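Local coordinates for RxLR effector protein 54 (Phytophthora infestans, PDB 5L7S) that binds the host autophagy protein ATG8CL through a C-terminal motif and stimulates autophagosome formation in the infected plant cell, at residues N62-Y71 / I99-L107; Y121-K132 / F162-F172. One frame throughout, in Å; residues are numbered along the deposited sequence.

Contact 1 of 2, residues N62-Y71 / I99-L107; sequences NQAFSDLDIY and IGASMEKSL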
loop_
_atom_site.group_PDB
_atom_site.type_symbol
_atom_site.label_atom_id
_atom_site.label_comp_id
_atom_site.label_asym_id
_atom_site.label_seq_id
_atom_site.Cartn_x
_atom_site.Cartn_y
_atom_site.Cartn_z
ATOM N N ASN A 62 12.063 8.440 21.845
ATOM C CA ASN A 62 11.684 8.212 20.443
ATOM C C ASN A 62 10.187 8.052 20.220
ATOM O O ASN A 62 9.673 8.526 19.218
ATOM C CB ASN A 62 12.421 7.000 19.857
ATOM C CG ASN A 62 13.876 7.293 19.554
ATOM O OD1 ASN A 62 14.498 8.151 20.181
ATOM N ND2 ASN A 62 14.426 6.582 18.582
ATOM N N GLN A 63 9.497 7.386 21.143
ATOM C CA GLN A 63 8.030 7.256 21.071
ATOM C C GLN A 63 7.288 8.609 21.054
ATOM O O GLN A 63 6.198 8.696 20.492
ATOM C CB GLN A 63 7.482 6.324 22.176
ATOM C CG GLN A 63 7.291 6.926 23.571
ATOM C CD GLN A 63 8.579 7.436 24.202
ATOM O OE1 GLN A 63 9.596 6.735 24.231
ATOM N NE2 GLN A 63 8.540 8.662 24.713
ATOM N N ALA A 64 7.878 9.652 21.647
ATOM C CA ALA A 64 7.314 11.018 21.600
ATOM C C ALA A 64 7.078 11.523 20.169
ATOM O O ALA A 64 6.157 12.307 19.933
ATOM C CB ALA A 64 8.202 11.999 22.359
ATOM N N PHE A 65 7.932 11.094 19.235
ATOM C CA PHE A 65 7.718 11.300 17.799
ATOM C C PHE A 65 8.480 10.227 17.007
ATOM O O PHE A 65 9.643 10.412 16.629
ATOM C CB PHE A 65 8.144 12.711 17.391
ATOM C CG PHE A 65 7.636 13.133 16.040
ATOM C CD1 PHE A 65 6.268 13.210 15.789
ATOM C CD2 PHE A 65 8.519 13.478 15.023
ATOM C CE1 PHE A 65 5.792 13.606 14.548
ATOM C CE2 PHE A 65 8.047 13.880 13.782
ATOM C CZ PHE A 65 6.682 13.943 13.543
ATOM N N SER A 66 7.804 9.099 16.782
ATOM C CA SER A 66 8.430 7.866 16.285
ATOM C C SER A 66 8.927 7.928 14.845
ATOM O O SER A 66 8.679 8.893 14.126
ATOM C CB SER A 66 7.451 6.690 16.411
ATOM O OG SER A 66 6.433 6.756 15.424
ATOM N N ASP A 67 9.644 6.877 14.451
ATOM C CA ASP A 67 10.020 6.657 13.055
ATOM C C ASP A 67 8.780 6.604 12.170
ATOM O O ASP A 67 8.747 7.232 11.110
ATOM C CB ASP A 67 10.816 5.350 12.893
ATOM C CG ASP A 67 12.248 5.460 13.398
ATOM O OD1 ASP A 67 12.619 6.495 13.983
ATOM O OD2 ASP A 67 13.020 4.500 13.209
ATOM N N LEU A 68 7.764 5.867 12.616
ATOM C CA LEU A 68 6.525 5.728 11.853
ATOM C C LEU A 68 5.730 7.035 11.782
ATOM O O LEU A 68 5.216 7.377 10.708
ATOM C CB LEU A 68 5.663 4.592 12.410
ATOM C CG LEU A 68 6.272 3.184 12.352
ATOM C CD1 LEU A 68 5.232 2.161 12.788
ATOM C CD2 LEU A 68 6.813 2.837 10.968
ATOM N N ASP A 69 5.646 7.763 12.901
ATOM C CA ASP A 69 5.092 9.130 12.908
ATOM C C ASP A 69 5.747 9.961 11.806
ATOM O O ASP A 69 5.054 10.608 11.011
ATOM C CB ASP A 69 5.324 9.844 14.255
ATOM C CG ASP A 69 4.466 9.298 15.393
ATOM O OD1 ASP A 69 3.407 8.682 15.141
ATOM O OD2 ASP A 69 4.863 9.502 16.562
ATOM N N ILE A 70 7.079 9.919 11.759
ATOM C CA ILE A 70 7.842 10.626 10.732
ATOM C C ILE A 70 7.527 10.076 9.343
ATOM O O ILE A 70 7.281 10.849 8.425
ATOM C CB ILE A 70 9.367 10.567 10.992
ATOM C CG1 ILE A 70 9.727 11.353 12.262
ATOM C CG2 ILE A 70 10.150 11.136 9.808
ATOM C CD1 ILE A 70 11.064 10.969 12.867
ATOM N N TYR A 71 7.538 8.754 9.190
ATOM C CA TYR A 71 7.332 8.135 7.875
ATOM C C TYR A 71 5.959 8.459 7.297
ATOM O O TYR A 71 5.849 8.880 6.144
ATOM C CB TYR A 71 7.523 6.615 7.934
ATOM C CG TYR A 71 7.548 5.940 6.571
ATOM C CD1 TYR A 71 8.601 6.158 5.686
ATOM C CD2 TYR A 71 6.521 5.082 6.168
ATOM C CE1 TYR A 71 8.633 5.544 4.437
ATOM C CE2 TYR A 71 6.543 4.463 4.921
ATOM C CZ TYR A 71 7.600 4.696 4.057
ATOM O OH TYR A 71 7.633 4.084 2.820
ATOM N N ILE A 99 19.633 9.406 12.929
ATOM C CA ILE A 99 18.211 9.323 12.577
ATOM C C ILE A 99 17.974 8.591 11.246
ATOM O O ILE A 99 17.113 7.716 11.173
ATOM C CB ILE A 99 17.492 10.702 12.633
ATOM C CG1 ILE A 99 15.971 10.512 12.602
ATOM C CG2 ILE A 99 17.925 11.643 11.513
ATOM C CD1 ILE A 99 15.205 11.729 13.066
ATOM N N GLY A 100 18.754 8.916 10.217
ATOM C CA GLY A 100 18.705 8.181 8.952
ATOM C C GLY A 100 18.798 6.679 9.176
ATOM O O GLY A 100 17.976 5.918 8.674
ATOM N N ALA A 101 19.785 6.267 9.969
ATOM C CA ALA A 101 19.982 4.858 10.319
ATOM C C ALA A 101 18.814 4.265 11.117
ATOM O O ALA A 101 18.475 3.096 10.932
ATOM C CB ALA A 101 21.283 4.686 11.089
ATOM N N SER A 102 18.216 5.062 12.004
ATOM C CA SER A 102 17.020 4.638 12.743
ATOM C C SER A 102 15.848 4.361 11.805
ATOM O O SER A 102 15.175 3.337 11.935
ATOM C CB SER A 102 16.614 5.686 13.783
ATOM O OG SER A 102 15.446 5.286 14.480
ATOM N N MET A 103 15.618 5.281 10.869
ATOM C CA MET A 103 14.566 5.141 9.862
ATOM C C MET A 103 14.794 3.897 9.010
ATOM O O MET A 103 13.916 3.037 8.919
ATOM C CB MET A 103 14.516 6.372 8.949
ATOM C CG MET A 103 14.042 7.668 9.601
ATOM S SD MET A 103 12.402 7.639 10.356
ATOM C CE MET A 103 11.407 6.831 9.100
ATOM N N GLU A 104 15.981 3.798 8.414
ATOM C CA GLU A 104 16.329 2.659 7.560
ATOM C C GLU A 104 16.157 1.319 8.268
ATOM O O GLU A 104 15.680 0.359 7.661
ATOM C CB GLU A 104 17.751 2.789 7.014
ATOM C CG GLU A 104 17.917 3.963 6.058
ATOM C CD GLU A 104 18.940 3.730 4.965
ATOM O OE1 GLU A 104 19.968 3.071 5.224
ATOM O OE2 GLU A 104 18.711 4.226 3.840
ATOM N N LYS A 105 16.525 1.267 9.548
ATOM C CA LYS A 105 16.300 0.078 10.376
ATOM C C LYS A 105 14.807 -0.199 10.550
ATOM O O LYS A 105 14.364 -1.335 10.386
ATOM C CB LYS A 105 16.961 0.225 11.750
ATOM C CG LYS A 105 16.962 -1.058 12.569
ATOM C CD LYS A 105 17.540 -0.841 13.956
ATOM C CE LYS A 105 17.278 -2.036 14.859
ATOM N NZ LYS A 105 17.652 -1.749 16.272
ATOM N N SER A 106 14.041 0.840 10.873
ATOM C CA SER A 106 12.582 0.714 11.006
ATOM C C SER A 106 11.845 0.285 9.728
ATOM O O SER A 106 10.733 -0.217 9.828
ATOM C CB SER A 106 11.962 2.009 11.544
ATOM O OG SER A 106 12.078 2.068 12.954
ATOM N N LEU A 107 12.454 0.481 8.553
ATOM C CA LEU A 107 11.850 0.102 7.262
ATOM C C LEU A 107 12.557 -1.042 6.519
ATOM O O LEU A 107 12.256 -1.287 5.349
ATOM C CB LEU A 107 11.809 1.329 6.340
ATOM C CG LEU A 107 11.223 2.626 6.900
ATOM C CD1 LEU A 107 11.228 3.690 5.821
ATOM C CD2 LEU A 107 9.817 2.418 7.435
#
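Asp67 and Met103, whose CA atoms lie 5.8 Å apart, mark where helix 67-71 crosses helix 99-106 at a signed angle of -90°, the segment axes passing 10.2 Å from each other. Both helices belong to the alpha-helical bundle of WY-domain 2, as the repeats of this effector are assigned, and Asp67 is the polar centre of their junction. Its carboxylate reaches two serines one turn apart on the second helix. Ser102 OG donates to the syn lone pair of Asp67 OD2 at 2.8 Å, while Ser106 OG donates to the same oxygen from the anti side, somewhat out of the carboxylate plane. Small hydroxyls suit both positions, since they bring donors close without holding the helices apart. The other oxygen, OD1, forms a salt bridge with Arg57 of helix 44-60, which probably balances the buried charge, and the three partners together should fix the rotation of the carboxylate.

Next to this polar patch the contact turns apolar. Met103, bent at both chi2 and chi3, curls back along Asp67 in the opposite direction, its SD 3.7 Å from Asp67 CG, and carries CE toward Tyr71 CB. Its sulfur also meets Ile70 CG2, and Ile70 CD1 touches Ile99 CD1 at 4.2 Å; unbranched flexibility in the methionine and branched bulk in the isoleucines fill the angle between perpendicular helices. At the start of helix 67-71, Ser66 and Asp69 form a capping box: Asp69 N donates to Ser66 OG, and Ser66 N to Asp69 OD2. Tyr71 swings its ring out with CG anti to the backbone N (chi1 -171°), beside the C-terminal end of helix 99-106. There Leu107 CD2 stands almost over the ring centre, 4.2 Å from the Tyr71 centroid, in a CH-pi contact.

Contact 2 of 2, residues Y121-K132 / F162-F172; sequences YPTIVYNTLRLK and FFGDTQMLTLF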
loop_
_atom_site.group_PDB
_atom_site.type_symbol
_atom_site.label_atom_id
_atom_site.label_comp_id
_atom_site.label_asym_id
_atom_site.label_seq_id
_atom_site.Cartn_x
_atom_site.Cartn_y
_atom_site.Cartn_z
ATOM N N TYR A 121 -0.369 -12.683 14.957
ATOM C CA TYR A 121 -1.493 -12.596 14.025
ATOM C C TYR A 121 -1.209 -11.483 13.004
ATOM O O TYR A 121 -0.730 -10.417 13.400
ATOM C CB TYR A 121 -2.791 -12.321 14.801
ATOM C CG TYR A 121 -4.046 -12.761 14.088
ATOM C CD1 TYR A 121 -4.179 -14.067 13.635
ATOM C CD2 TYR A 121 -5.112 -11.878 13.882
ATOM C CE1 TYR A 121 -5.323 -14.482 12.986
ATOM C CE2 TYR A 121 -6.267 -12.288 13.230
ATOM C CZ TYR A 121 -6.364 -13.594 12.786
ATOM O OH TYR A 121 -7.492 -14.024 12.138
ATOM N N PRO A 122 -1.461 -11.723 11.691
ATOM C CA PRO A 122 -1.131 -10.633 10.761
ATOM C C PRO A 122 -1.783 -9.306 11.128
ATOM O O PRO A 122 -1.111 -8.278 11.104
ATOM C CB PRO A 122 -1.653 -11.149 9.421
ATOM C CG PRO A 122 -1.525 -12.627 9.551
ATOM C CD PRO A 122 -1.985 -12.890 10.957
ATOM N N THR A 123 -3.060 -9.343 11.499
ATOM C CA THR A 123 -3.771 -8.152 11.963
ATOM C C THR A 123 -2.921 -7.317 12.928
ATOM O O THR A 123 -2.803 -6.105 12.757
ATOM C CB THR A 123 -5.094 -8.519 12.666
ATOM O OG1 THR A 123 -5.843 -9.427 11.848
ATOM C CG2 THR A 123 -5.935 -7.270 12.956
ATOM N N ILE A 124 -2.313 -7.976 13.915
ATOM C CA ILE A 124 -1.459 -7.296 14.906
ATOM C C ILE A 124 -0.282 -6.617 14.201
ATOM O O ILE A 124 -0.044 -5.422 14.404
ATOM C CB ILE A 124 -0.935 -8.264 16.009
ATOM C CG1 ILE A 124 -2.095 -8.873 16.821
ATOM C CG2 ILE A 124 0.059 -7.564 16.938
ATOM C CD1 ILE A 124 -2.971 -7.873 17.555
ATOM N N VAL A 125 0.414 -7.378 13.352
ATOM C CA VAL A 125 1.575 -6.871 12.604
ATOM C C VAL A 125 1.160 -5.724 11.679
ATOM O O VAL A 125 1.844 -4.701 11.613
ATOM C CB VAL A 125 2.272 -7.984 11.783
ATOM C CG1 VAL A 125 3.537 -7.460 11.103
ATOM C CG2 VAL A 125 2.623 -9.164 12.678
ATOM N N TYR A 126 0.031 -5.891 10.994
ATOM C CA TYR A 126 -0.535 -4.844 10.136
ATOM C C TYR A 126 -0.674 -3.498 10.858
ATOM O O TYR A 126 -0.520 -2.451 10.231
ATOM C CB TYR A 126 -1.901 -5.272 9.576
ATOM C CG TYR A 126 -2.351 -4.473 8.371
ATOM C CD1 TYR A 126 -2.005 -4.873 7.082
ATOM C CD2 TYR A 126 -3.126 -3.325 8.514
ATOM C CE1 TYR A 126 -2.407 -4.153 5.968
ATOM C CE2 TYR A 126 -3.535 -2.596 7.401
ATOM C CZ TYR A 126 -3.171 -3.018 6.133
ATOM O OH TYR A 126 -3.560 -2.312 5.023
ATOM N N ASN A 127 -0.959 -3.533 12.160
ATOM C CA ASN A 127 -1.116 -2.321 12.972
ATOM C C ASN A 127 0.087 -1.954 13.841
ATOM O O ASN A 127 0.196 -0.811 14.282
ATOM C CB ASN A 127 -2.377 -2.439 13.813
ATOM C CG ASN A 127 -3.611 -2.625 12.954
ATOM O OD1 ASN A 127 -3.994 -1.735 12.199
ATOM N ND2 ASN A 127 -4.222 -3.796 13.041
ATOM N N THR A 128 0.985 -2.908 14.080
ATOM C CA THR A 128 2.338 -2.583 14.535
ATOM C C THR A 128 3.010 -1.706 13.475
ATOM O O THR A 128 3.600 -0.679 13.801
ATOM C CB THR A 128 3.189 -3.851 14.760
ATOM O OG1 THR A 128 2.550 -4.695 15.725
ATOM C CG2 THR A 128 4.597 -3.497 15.248
ATOM N N LEU A 129 2.886 -2.114 12.210
ATOM C CA LEU A 129 3.442 -1.373 11.070
ATOM C C LEU A 129 2.646 -0.125 10.669
ATOM O O LEU A 129 3.112 0.661 9.840
ATOM C CB LEU A 129 3.551 -2.295 9.855
ATOM C CG LEU A 129 4.454 -3.518 10.001
ATOM C CD1 LEU A 129 4.294 -4.420 8.788
ATOM C CD2 LEU A 129 5.906 -3.104 10.180
ATOM N N ARG A 130 1.445 0.036 11.232
ATOM C CA ARG A 130 0.584 1.199 11.009
ATOM C C ARG A 130 0.233 1.388 9.532
ATOM O O ARG A 130 0.208 2.506 9.020
ATOM C CB ARG A 130 1.203 2.465 11.615
ATOM C CG ARG A 130 1.017 2.569 13.117
ATOM C CD ARG A 130 1.758 3.768 13.674
ATOM N NE ARG A 130 1.366 5.011 13.011
ATOM C CZ ARG A 130 1.967 6.186 13.184
ATOM N NH1 ARG A 130 2.997 6.314 14.018
ATOM N NH2 ARG A 130 1.525 7.251 12.520
ATOM N N LEU A 131 -0.065 0.278 8.862
ATOM C CA LEU A 131 -0.337 0.300 7.426
ATOM C C LEU A 131 -1.670 0.951 7.063
ATOM O O LEU A 131 -1.839 1.377 5.921
ATOM C CB LEU A 131 -0.241 -1.107 6.830
ATOM C CG LEU A 131 1.189 -1.643 6.734
ATOM C CD1 LEU A 131 1.189 -3.132 6.429
ATOM C CD2 LEU A 131 2.000 -0.884 5.688
ATOM N N LYS A 132 -2.599 1.050 8.017
ATOM C CA LYS A 132 -3.823 1.850 7.828
ATOM C C LYS A 132 -3.530 3.315 7.483
ATOM O O LYS A 132 -4.240 3.918 6.677
ATOM C CB LYS A 132 -4.726 1.776 9.061
ATOM C CG LYS A 132 -5.439 0.445 9.201
ATOM C CD LYS A 132 -6.157 0.327 10.535
ATOM C CE LYS A 132 -6.887 -1.004 10.647
ATOM N NZ LYS A 132 -7.149 -1.386 12.060
ATOM N N PHE A 162 -5.481 -18.854 12.924
ATOM C CA PHE A 162 -5.843 -18.810 11.509
ATOM C C PHE A 162 -6.382 -17.442 11.079
ATOM O O PHE A 162 -7.260 -16.870 11.734
ATOM C CB PHE A 162 -6.881 -19.883 11.175
ATOM C CG PHE A 162 -7.546 -19.688 9.835
ATOM C CD1 PHE A 162 -6.959 -20.182 8.668
ATOM C CD2 PHE A 162 -8.756 -18.991 9.734
ATOM C CE1 PHE A 162 -7.569 -19.997 7.432
ATOM C CE2 PHE A 162 -9.368 -18.802 8.501
ATOM C CZ PHE A 162 -8.774 -19.306 7.349
ATOM N N PHE A 163 -5.889 -16.982 9.930
ATOM C CA PHE A 163 -6.140 -15.647 9.390
ATOM C C PHE A 163 -6.576 -15.813 7.934
ATOM O O PHE A 163 -5.847 -16.415 7.135
ATOM C CB PHE A 163 -4.843 -14.836 9.492
ATOM C CG PHE A 163 -4.895 -13.487 8.840
ATOM C CD1 PHE A 163 -5.440 -12.393 9.510
ATOM C CD2 PHE A 163 -4.365 -13.299 7.565
ATOM C CE1 PHE A 163 -5.476 -11.143 8.909
ATOM C CE2 PHE A 163 -4.393 -12.053 6.964
ATOM C CZ PHE A 163 -4.953 -10.973 7.634
ATOM N N GLY A 164 -7.750 -15.271 7.598
ATOM C CA GLY A 164 -8.414 -15.532 6.313
ATOM C C GLY A 164 -8.490 -14.360 5.351
ATOM O O GLY A 164 -8.292 -13.203 5.734
ATOM N N ASP A 165 -8.815 -14.680 4.098
ATOM C CA ASP A 165 -8.869 -13.702 3.000
ATOM C C ASP A 165 -9.804 -12.521 3.259
ATOM O O ASP A 165 -9.472 -11.391 2.910
ATOM C CB ASP A 165 -9.278 -14.384 1.687
ATOM C CG ASP A 165 -8.222 -15.347 1.166
ATOM O OD1 ASP A 165 -7.206 -15.574 1.860
ATOM O OD2 ASP A 165 -8.408 -15.887 0.054
ATOM N N THR A 166 -10.964 -12.781 3.858
ATOM C CA THR A 166 -11.920 -11.718 4.184
ATOM C C THR A 166 -11.367 -10.741 5.224
ATOM O O THR A 166 -11.586 -9.533 5.119
ATOM C CB THR A 166 -13.272 -12.280 4.681
ATOM O OG1 THR A 166 -13.047 -13.385 5.568
ATOM C CG2 THR A 166 -14.132 -12.732 3.507
ATOM N N GLN A 167 -10.649 -11.267 6.214
ATOM C CA GLN A 167 -10.018 -10.433 7.246
ATOM C C GLN A 167 -8.900 -9.554 6.681
ATOM O O GLN A 167 -8.680 -8.448 7.173
ATOM C CB GLN A 167 -9.486 -11.298 8.389
ATOM C CG GLN A 167 -10.582 -11.972 9.205
ATOM C CD GLN A 167 -10.107 -13.211 9.936
ATOM O OE1 GLN A 167 -8.911 -13.394 10.169
ATOM N NE2 GLN A 167 -11.047 -14.076 10.300
ATOM N N MET A 168 -8.199 -10.051 5.663
ATOM C CA MET A 168 -7.216 -9.255 4.918
ATOM C C MET A 168 -7.909 -8.091 4.204
ATOM O O MET A 168 -7.472 -6.942 4.311
ATOM C CB MET A 168 -6.464 -10.139 3.910
ATOM C CG MET A 168 -5.393 -9.424 3.102
ATOM S SD MET A 168 -4.211 -10.549 2.330
ATOM C CE MET A 168 -5.023 -10.939 0.784
ATOM N N LEU A 169 -8.993 -8.401 3.494
ATOM C CA LEU A 169 -9.811 -7.394 2.810
ATOM C C LEU A 169 -10.385 -6.343 3.759
ATOM O O LEU A 169 -10.493 -5.179 3.387
ATOM C CB LEU A 169 -10.954 -8.068 2.043
ATOM C CG LEU A 169 -11.911 -7.174 1.250
ATOM C CD1 LEU A 169 -11.156 -6.376 0.201
ATOM C CD2 LEU A 169 -12.992 -8.026 0.609
ATOM N N THR A 170 -10.764 -6.759 4.967
ATOM C CA THR A 170 -11.228 -5.831 6.001
ATOM C C THR A 170 -10.152 -4.787 6.328
ATOM O O THR A 170 -10.455 -3.595 6.427
ATOM C CB THR A 170 -11.647 -6.580 7.290
ATOM O OG1 THR A 170 -12.653 -7.548 6.974
ATOM C CG2 THR A 170 -12.194 -5.621 8.355
ATOM N N LEU A 171 -8.903 -5.235 6.469
ATOM C CA LEU A 171 -7.788 -4.327 6.752
ATOM C C LEU A 171 -7.618 -3.307 5.627
ATOM O O LEU A 171 -7.492 -2.110 5.889
ATOM C CB LEU A 171 -6.480 -5.096 6.972
ATOM C CG LEU A 171 -6.420 -6.047 8.175
ATOM C CD1 LEU A 171 -5.193 -6.947 8.088
ATOM C CD2 LEU A 171 -6.447 -5.287 9.496
ATOM N N PHE A 172 -7.653 -3.784 4.384
ATOM C CA PHE A 172 -7.543 -2.909 3.210
ATOM C C PHE A 172 -8.629 -1.832 3.210
ATOM O O PHE A 172 -8.350 -0.665 2.926
ATOM C CB PHE A 172 -7.638 -3.708 1.897
ATOM C CG PHE A 172 -6.552 -4.750 1.696
ATOM C CD1 PHE A 172 -5.360 -4.748 2.431
ATOM C CD2 PHE A 172 -6.720 -5.730 0.718
ATOM C CE1 PHE A 172 -4.389 -5.713 2.210
ATOM C CE2 PHE A 172 -5.745 -6.694 0.493
ATOM C CZ PHE A 172 -4.579 -6.685 1.240
#
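Phe163 is one of two bumps here, and Tyr121, Pro122 and Thr123 make the hollow that takes it. A chi1 of 174° turns its ring away from its own backbone N, and it reaches out from just before helix 165-172 to the first turn of helix 122-128, which runs nearly parallel at 18°. Pro122 lies along one face of this ring, its CB 3.6 Å from the Phe163 centroid; a rigid, compact pyrrolidine can rest against an aromatic face with its C-H groups turned to the pi cloud. The rim of Phe163 points into the face of Tyr121 in a T-shaped pair, planes 86° apart, and Thr123 OG1 borders the same rim at 3.4 Å from CE1.

Two turns along helix 165-172, Leu171 is the second and larger bump. Its CB and CD1 lie over one face of Tyr126, CB 4.0 Å from that ring's centroid, and Leu131 CB backs the opposite face, so the aromatic plate is clasped between two leucines. The other branch, CD2, fits between Thr123 CG2, 4.0 Å away, and the side chains of Asn127 and Lys132. Tyr126 then passes its hydroxyl by the edge of Phe172 to Thr175 OG1, its hydrogen-bond partner.

At the outer end, Tyr121 OH comes near Phe162 O (2.9 Å) and Gln167 OE1, two acceptors for one proton. The contact thus joins the regions assigned to WY-domains 3 and 4 through aromatic and aliphatic surfaces. No salt bridge crosses between the two segments, which suggests that here complementary shape counts for more than charge.

Contact 1 closes before contact 2 opens, and their centres lie about 22 Å apart. As the repeats are assigned, contact 1 lies within WY-domain 2 and contact 2 joins WY-domains 3 and 4. They meet directly: Arg130 NH1, from segment 121-132, makes a 2.7 Å salt bridge with Asp69 OD1, and Leu68 CD1 packs 3.4 Å from Thr128 O. Helix 142-155 serves both, offering Met143 to Leu68, Tyr71 and Leu107, and Val151 to Pro122. Neither contact belongs to the ATG8-binding site: that motif, assigned to residues 283-292, follows the last modelled residue, and the WY-domains are dispensable for binding ATG8CL.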